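Local atomic coordinates of diaminopimelate decarboxylase (Helicobacter pylori, PDB entry 2QGH), a protein that catalyses the decarboxylation of meso-diaminopimelate to L-lysine with pyridoxal-5'-phosphate as cofactor, the last step of bacterial lysine synthesis. Residues 102-108 / 123-129; 139-144 / 194-198. All coordinates share one frame; numbering follows the deposited sequence.

Contact 1 (102-108 / 123-129); sequences PYRIVFS and LNILFLN
F107 and its partners F127 and N129 carry the backbone ladder that joins strand 105-107 to strand 127-129. F107 N gives its hydrogen to F127 O at 3.1 Å, and F107 O takes one from N129 N at 2.7 Å; both bonds are close to straight, and F107 thus brackets L128 in the usual parallel pattern. Ahead of these two bonds, L126 N donates to I105 O at 2.8 Å, bent to 136° at the hydrogen. Beyond it, I125 CA makes a CA-H...O contact of 3.0 Å with P102 O.

One side-chain bond crosses. N129 ND2 donates to S108 OG at 3.2 Å, with the hydroxyl oxygen a little out of the amide plane, while N129 OD1 is held by S153 OG on the next strand. The amide therefore spans two strand interfaces, and its rotation is fixed from both ends.

Among the apolar contacts, V106 and F127 share one face of the sheet. V106 CG1 sits over a face of the F127 ring, a CH-pi contact 3.8 Å from the centroid; chi1 of 60° places that ring between F127's own N and carbonyl carbon and brings it alongside the valine. F107 points to the other face of the sheet, and I125 CD1 meets its CB at 3.5 Å. I105 and I125 cross at about a right angle through their CG2 methyls.

These are neighbouring strands of the TIM-type (beta/alpha)8 barrel of the pyridoxal-binding domain, linked by a beta-alpha-beta crossover through helix 114-122. I125 and F107 pack on A120 of that helix, P102 and I105 on L96 of helix 89-97, and strands 83-86 and 150-155 flank the pair.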
loop_
_atom_site.group_PDB
_atom_site.type_symbol
_atom_site.label_atom_id
_atom_site.label_comp_id
_atom_site.label_asym_id
_atom_site.label_seq_id
_atom_site.Cartn_x
_atom_site.Cartn_y
_atom_site.Cartn_z
ATOM N N PRO A 102 -16.549 23.418 9.790
ATOM C CA PRO A 102 -17.329 22.190 9.939
ATOM C C PRO A 102 -18.537 22.124 9.006
ATOM O O PRO A 102 -18.860 21.048 8.484
ATOM C CB PRO A 102 -17.716 22.196 11.423
ATOM C CG PRO A 102 -17.546 23.631 11.846
ATOM C CD PRO A 102 -16.332 24.068 11.092
ATOM N N TYR A 103 -19.189 23.265 8.776
ATOM C CA TYR A 103 -20.363 23.301 7.904
ATOM C C TYR A 103 -20.042 23.140 6.414
ATOM O O TYR A 103 -20.932 23.234 5.568
ATOM C CB TYR A 103 -21.207 24.574 8.155
ATOM C CG TYR A 103 -20.450 25.891 8.186
ATOM C CD1 TYR A 103 -19.986 26.488 7.017
ATOM C CD2 TYR A 103 -20.201 26.543 9.399
ATOM C CE1 TYR A 103 -19.287 27.708 7.050
ATOM C CE2 TYR A 103 -19.503 27.760 9.447
ATOM C CZ TYR A 103 -19.050 28.335 8.269
ATOM O OH TYR A 103 -18.355 29.532 8.313
ATOM N N ARG A 104 -18.773 22.895 6.098
ATOM C CA ARG A 104 -18.357 22.668 4.719
ATOM C C ARG A 104 -17.757 21.264 4.621
ATOM O O ARG A 104 -17.112 20.916 3.631
ATOM C CB ARG A 104 -17.309 23.695 4.267
ATOM C CG ARG A 104 -17.790 25.134 4.231
ATOM C CD ARG A 104 -17.048 25.944 3.178
ATOM N NE ARG A 104 -17.466 27.344 3.206
ATOM C CZ ARG A 104 -16.866 28.303 3.906
ATOM N NH1 ARG A 104 -15.795 28.035 4.644
ATOM N NH2 ARG A 104 -17.351 29.534 3.886
ATOM N N ILE A 105 -17.971 20.466 5.662
ATOM C CA ILE A 105 -17.456 19.101 5.724
ATOM C C ILE A 105 -18.545 18.067 5.482
ATOM O O ILE A 105 -19.566 18.055 6.165
ATOM C CB ILE A 105 -16.808 18.813 7.108
ATOM C CG1 ILE A 105 -15.495 19.589 7.238
ATOM C CG2 ILE A 105 -16.545 17.304 7.286
ATOM C CD1 ILE A 105 -14.861 19.481 8.612
ATOM N N VAL A 106 -18.324 17.198 4.505
ATOM C CA VAL A 106 -19.283 16.146 4.213
ATOM C C VAL A 106 -18.587 14.813 4.490
ATOM O O VAL A 106 -17.413 14.634 4.174
ATOM C CB VAL A 106 -19.793 16.234 2.754
ATOM C CG1 VAL A 106 -20.558 17.526 2.566
ATOM C CG2 VAL A 106 -18.637 16.170 1.779
ATOM N N PHE A 107 -19.325 13.885 5.089
ATOM C CA PHE A 107 -18.786 12.586 5.490
ATOM C C PHE A 107 -19.414 11.417 4.733
ATOM O O PHE A 107 -20.579 11.084 4.942
ATOM C CB PHE A 107 -19.012 12.444 7.002
ATOM C CG PHE A 107 -18.362 11.246 7.635
ATOM C CD1 PHE A 107 -17.465 10.440 6.932
ATOM C CD2 PHE A 107 -18.637 10.942 8.966
ATOM C CE1 PHE A 107 -16.852 9.351 7.547
ATOM C CE2 PHE A 107 -18.029 9.854 9.594
ATOM C CZ PHE A 107 -17.130 9.054 8.877
ATOM N N SER A 108 -18.633 10.812 3.843
ATOM C CA SER A 108 -19.072 9.653 3.068
ATOM C C SER A 108 -18.468 8.409 3.706
ATOM O O SER A 108 -17.713 8.509 4.669
ATOM C CB SER A 108 -18.595 9.758 1.616
ATOM O OG SER A 108 -19.487 10.541 0.834
ATOM N N LEU A 123 -19.708 17.243 15.906
ATOM C CA LEU A 123 -18.845 18.247 15.304
ATOM C C LEU A 123 -19.590 19.167 14.346
ATOM O O LEU A 123 -19.009 20.070 13.739
ATOM C CB LEU A 123 -17.683 17.550 14.598
ATOM C CG LEU A 123 -16.773 16.800 15.571
ATOM C CD1 LEU A 123 -15.771 15.950 14.800
ATOM C CD2 LEU A 123 -16.069 17.804 16.477
ATOM N N ASN A 124 -20.884 18.926 14.207
ATOM C CA ASN A 124 -21.739 19.753 13.365
ATOM C C ASN A 124 -21.294 19.921 11.919
ATOM O O ASN A 124 -21.288 21.037 11.399
ATOM C CB ASN A 124 -21.898 21.133 14.010
ATOM C CG ASN A 124 -22.336 21.042 15.464
ATOM O OD1 ASN A 124 -23.359 20.433 15.776
ATOM N ND2 ASN A 124 -21.560 21.645 16.359
ATOM N N ILE A 125 -20.932 18.826 11.261
ATOM C CA ILE A 125 -20.517 18.910 9.868
ATOM C C ILE A 125 -21.747 19.121 8.980
ATOM O O ILE A 125 -22.874 19.114 9.477
ATOM C CB ILE A 125 -19.749 17.645 9.444
ATOM C CG1 ILE A 125 -20.611 16.398 9.623
ATOM C CG2 ILE A 125 -18.490 17.535 10.269
ATOM C CD1 ILE A 125 -20.015 15.168 8.950
ATOM N N LEU A 126 -21.553 19.316 7.677
ATOM C CA LEU A 126 -22.704 19.568 6.796
ATOM C C LEU A 126 -23.704 18.414 6.783
ATOM O O LEU A 126 -24.892 18.597 7.041
ATOM C CB LEU A 126 -22.254 19.861 5.365
ATOM C CG LEU A 126 -22.925 21.069 4.687
ATOM C CD1 LEU A 126 -22.671 21.012 3.196
ATOM C CD2 LEU A 126 -24.415 21.074 4.953
ATOM N N PHE A 127 -23.236 17.221 6.461
ATOM C CA PHE A 127 -24.139 16.089 6.471
ATOM C C PHE A 127 -23.384 14.789 6.361
ATOM O O PHE A 127 -22.201 14.779 5.998
ATOM C CB PHE A 127 -25.192 16.204 5.343
ATOM C CG PHE A 127 -24.622 16.262 3.933
ATOM C CD1 PHE A 127 -23.823 15.239 3.433
ATOM C CD2 PHE A 127 -24.960 17.309 3.083
ATOM C CE1 PHE A 127 -23.378 15.255 2.108
ATOM C CE2 PHE A 127 -24.521 17.337 1.755
ATOM C CZ PHE A 127 -23.728 16.307 1.268
ATOM N N LEU A 128 -24.065 13.706 6.724
ATOM C CA LEU A 128 -23.504 12.368 6.629
ATOM C C LEU A 128 -24.118 11.769 5.371
ATOM O O LEU A 128 -25.337 11.771 5.207
ATOM C CB LEU A 128 -23.877 11.520 7.850
ATOM C CG LEU A 128 -22.913 11.516 9.042
ATOM C CD1 LEU A 128 -22.941 12.853 9.748
ATOM C CD2 LEU A 128 -23.307 10.418 10.007
ATOM N N ASN A 129 -23.270 11.280 4.475
ATOM C CA ASN A 129 -23.738 10.689 3.231
ATOM C C ASN A 129 -23.799 9.195 3.463
ATOM O O ASN A 129 -22.773 8.519 3.475
ATOM C CB ASN A 129 -22.768 11.042 2.107
ATOM C CG ASN A 129 -23.337 10.760 0.740
ATOM O OD1 ASN A 129 -24.503 11.053 0.469
ATOM N ND2 ASN A 129 -22.517 10.200 -0.134
#

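Contact 2 (139-144 / 194-198)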
loop_
_atom_site.group_PDB
_atom_site.type_symbol
_atom_site.label_atom_id
_atom_site.label_comp_id
_atom_site.label_asym_id
_atom_site.label_seq_id
_atom_site.Cartn_x
_atom_site.Cartn_y
_atom_site.Cartn_z
ATOM N N ILE A 139 -27.337 5.650 12.405
ATOM C CA ILE A 139 -27.170 7.077 12.637
ATOM C C ILE A 139 -28.349 7.608 13.454
ATOM O O ILE A 139 -28.170 8.401 14.387
ATOM C CB ILE A 139 -27.096 7.840 11.302
ATOM C CG1 ILE A 139 -25.868 7.380 10.511
ATOM C CG2 ILE A 139 -27.040 9.339 11.558
ATOM C CD1 ILE A 139 -25.804 7.925 9.083
ATOM N N GLU A 140 -29.553 7.164 13.103
ATOM C CA GLU A 140 -30.752 7.600 13.802
ATOM C C GLU A 140 -30.677 7.291 15.287
ATOM O O GLU A 140 -30.980 8.144 16.126
ATOM C CB GLU A 140 -31.995 6.921 13.232
ATOM C CG GLU A 140 -33.279 7.507 13.784
ATOM C CD GLU A 140 -34.492 6.696 13.416
ATOM O OE1 GLU A 140 -35.620 7.228 13.498
ATOM O OE2 GLU A 140 -34.316 5.517 13.053
ATOM N N THR A 141 -30.289 6.064 15.610
ATOM C CA THR A 141 -30.185 5.652 17.001
ATOM C C THR A 141 -29.192 6.523 17.765
ATOM O O THR A 141 -29.431 6.888 18.918
ATOM C CB THR A 141 -29.736 4.181 17.106
ATOM O OG1 THR A 141 -30.722 3.342 16.496
ATOM C CG2 THR A 141 -29.563 3.774 18.560
ATOM N N ILE A 142 -28.074 6.851 17.124
ATOM C CA ILE A 142 -27.054 7.661 17.772
ATOM C C ILE A 142 -27.503 9.113 17.881
ATOM O O ILE A 142 -27.284 9.759 18.901
ATOM C CB ILE A 142 -25.704 7.573 17.015
ATOM C CG1 ILE A 142 -25.175 6.131 17.068
ATOM C CG2 ILE A 142 -24.682 8.523 17.646
ATOM C CD1 ILE A 142 -23.851 5.926 16.361
ATOM N N ALA A 143 -28.144 9.621 16.835
ATOM C CA ALA A 143 -28.617 10.999 16.843
ATOM C C ALA A 143 -29.658 11.154 17.948
ATOM O O ALA A 143 -29.677 12.148 18.681
ATOM C CB ALA A 143 -29.228 11.348 15.496
ATOM N N GLN A 144 -30.514 10.149 18.061
ATOM C CA GLN A 144 -31.560 10.163 19.058
ATOM C C GLN A 144 -31.003 10.253 20.469
ATOM O O GLN A 144 -31.523 10.997 21.301
ATOM C CB GLN A 144 -32.414 8.913 18.926
ATOM C CG GLN A 144 -33.619 8.913 19.838
ATOM C CD GLN A 144 -34.554 7.764 19.560
ATOM O OE1 GLN A 144 -35.670 7.730 20.069
ATOM N NE2 GLN A 144 -34.105 6.811 18.748
ATOM N N SER A 194 -38.655 10.084 10.464
ATOM C CA SER A 194 -37.849 10.123 11.675
ATOM C C SER A 194 -37.678 11.541 12.196
ATOM O O SER A 194 -37.559 12.488 11.425
ATOM C CB SER A 194 -36.476 9.499 11.418
ATOM O OG SER A 194 -35.683 9.553 12.592
ATOM N N ALA A 195 -37.665 11.673 13.517
ATOM C CA ALA A 195 -37.512 12.967 14.163
ATOM C C ALA A 195 -36.032 13.241 14.395
ATOM O O ALA A 195 -35.643 14.329 14.839
ATOM C CB ALA A 195 -38.260 12.967 15.495
ATOM N N PHE A 196 -35.202 12.249 14.083
ATOM C CA PHE A 196 -33.771 12.392 14.292
ATOM C C PHE A 196 -32.943 12.377 13.019
ATOM O O PHE A 196 -31.716 12.298 13.066
ATOM C CB PHE A 196 -33.302 11.313 15.268
ATOM C CG PHE A 196 -34.141 11.241 16.506
ATOM C CD1 PHE A 196 -35.258 10.411 16.554
ATOM C CD2 PHE A 196 -33.859 12.059 17.597
ATOM C CE1 PHE A 196 -36.089 10.398 17.675
ATOM C CE2 PHE A 196 -34.682 12.056 18.722
ATOM C CZ PHE A 196 -35.799 11.224 18.762
ATOM N N LEU A 197 -33.619 12.464 11.884
ATOM C CA LEU A 197 -32.943 12.492 10.601
ATOM C C LEU A 197 -33.551 13.623 9.800
ATOM O O LEU A 197 -34.725 13.931 9.954
ATOM C CB LEU A 197 -33.128 11.170 9.854
ATOM C CG LEU A 197 -32.546 9.926 10.530
ATOM C CD1 LEU A 197 -32.906 8.695 9.715
ATOM C CD2 LEU A 197 -31.041 10.066 10.666
ATOM N N GLU A 198 -32.744 14.244 8.956
ATOM C CA GLU A 198 -33.202 15.340 8.119
ATOM C C GLU A 198 -32.527 15.209 6.759
ATOM O O GLU A 198 -31.407 15.683 6.561
ATOM C CB GLU A 198 -32.849 16.679 8.775
ATOM C CG GLU A 198 -33.172 17.910 7.937
ATOM C CD GLU A 198 -32.863 19.214 8.666
ATOM O OE1 GLU A 198 -31.766 19.327 9.260
ATOM O OE2 GLU A 198 -33.713 20.134 8.643
#
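Q144 lies across one face of the F196 ring, its amide stacked on the aromatic plane with 28° between the two. Within the side chain the CG methylene comes closest: CG stands 3.5 Å from the ring centroid and 17° off the normal, a CH-pi contact. With CG anti to the backbone N (chi1 -174°) and the chain extended beyond it, the glutamine runs over the ring, so that its CD and OE1 also meet the CE1-CZ side. A195 CB touches the opposite face.

E140, one helical turn earlier, crosses F196 at about a right angle, and its OE1 comes to the edge of the ring near its plane. That same oxygen accepts a very short hydrogen bond, 2.5 Å, from S194 OG. S194 OG in turn accepts from F196 N at 3.1 Å, an ST turn, which ties the carboxylate's partner to the backbone that carries the phenylalanine. Beside this polar link, A143 CB packs on F196 CB, and L197 CD1 lies 4.0 Å from E140 CB.

The contact packs helix 133-146, in the barrel's outer layer, against the loop out of helix 181-193 and the start of barrel strand 197-203. W190 touches both E140 and L197, and A150 of strand 150-155 meets I139 and A143.

Contact 1 closes at strand 127-130, and the next element along the chain, helix 133-146, supplies one side of contact 2, so the two follow each other round the same barrel. Their centres are 15 Å apart, and they touch where L128 CD2 meets I139 CD1 at 3.6 Å. Strand 150-155 lies between strands 127-130 and 197-203, bonded to L128 on one side and to F196 and E198 on the other. Contact 1 comes near the cofactor: the S108 side chain is about 4 Å from pyridoxal-5'-phosphate at the nearest atoms. The centre of contact 2 is about 29 Å from that of the chain, against about 17 Å for contact 1.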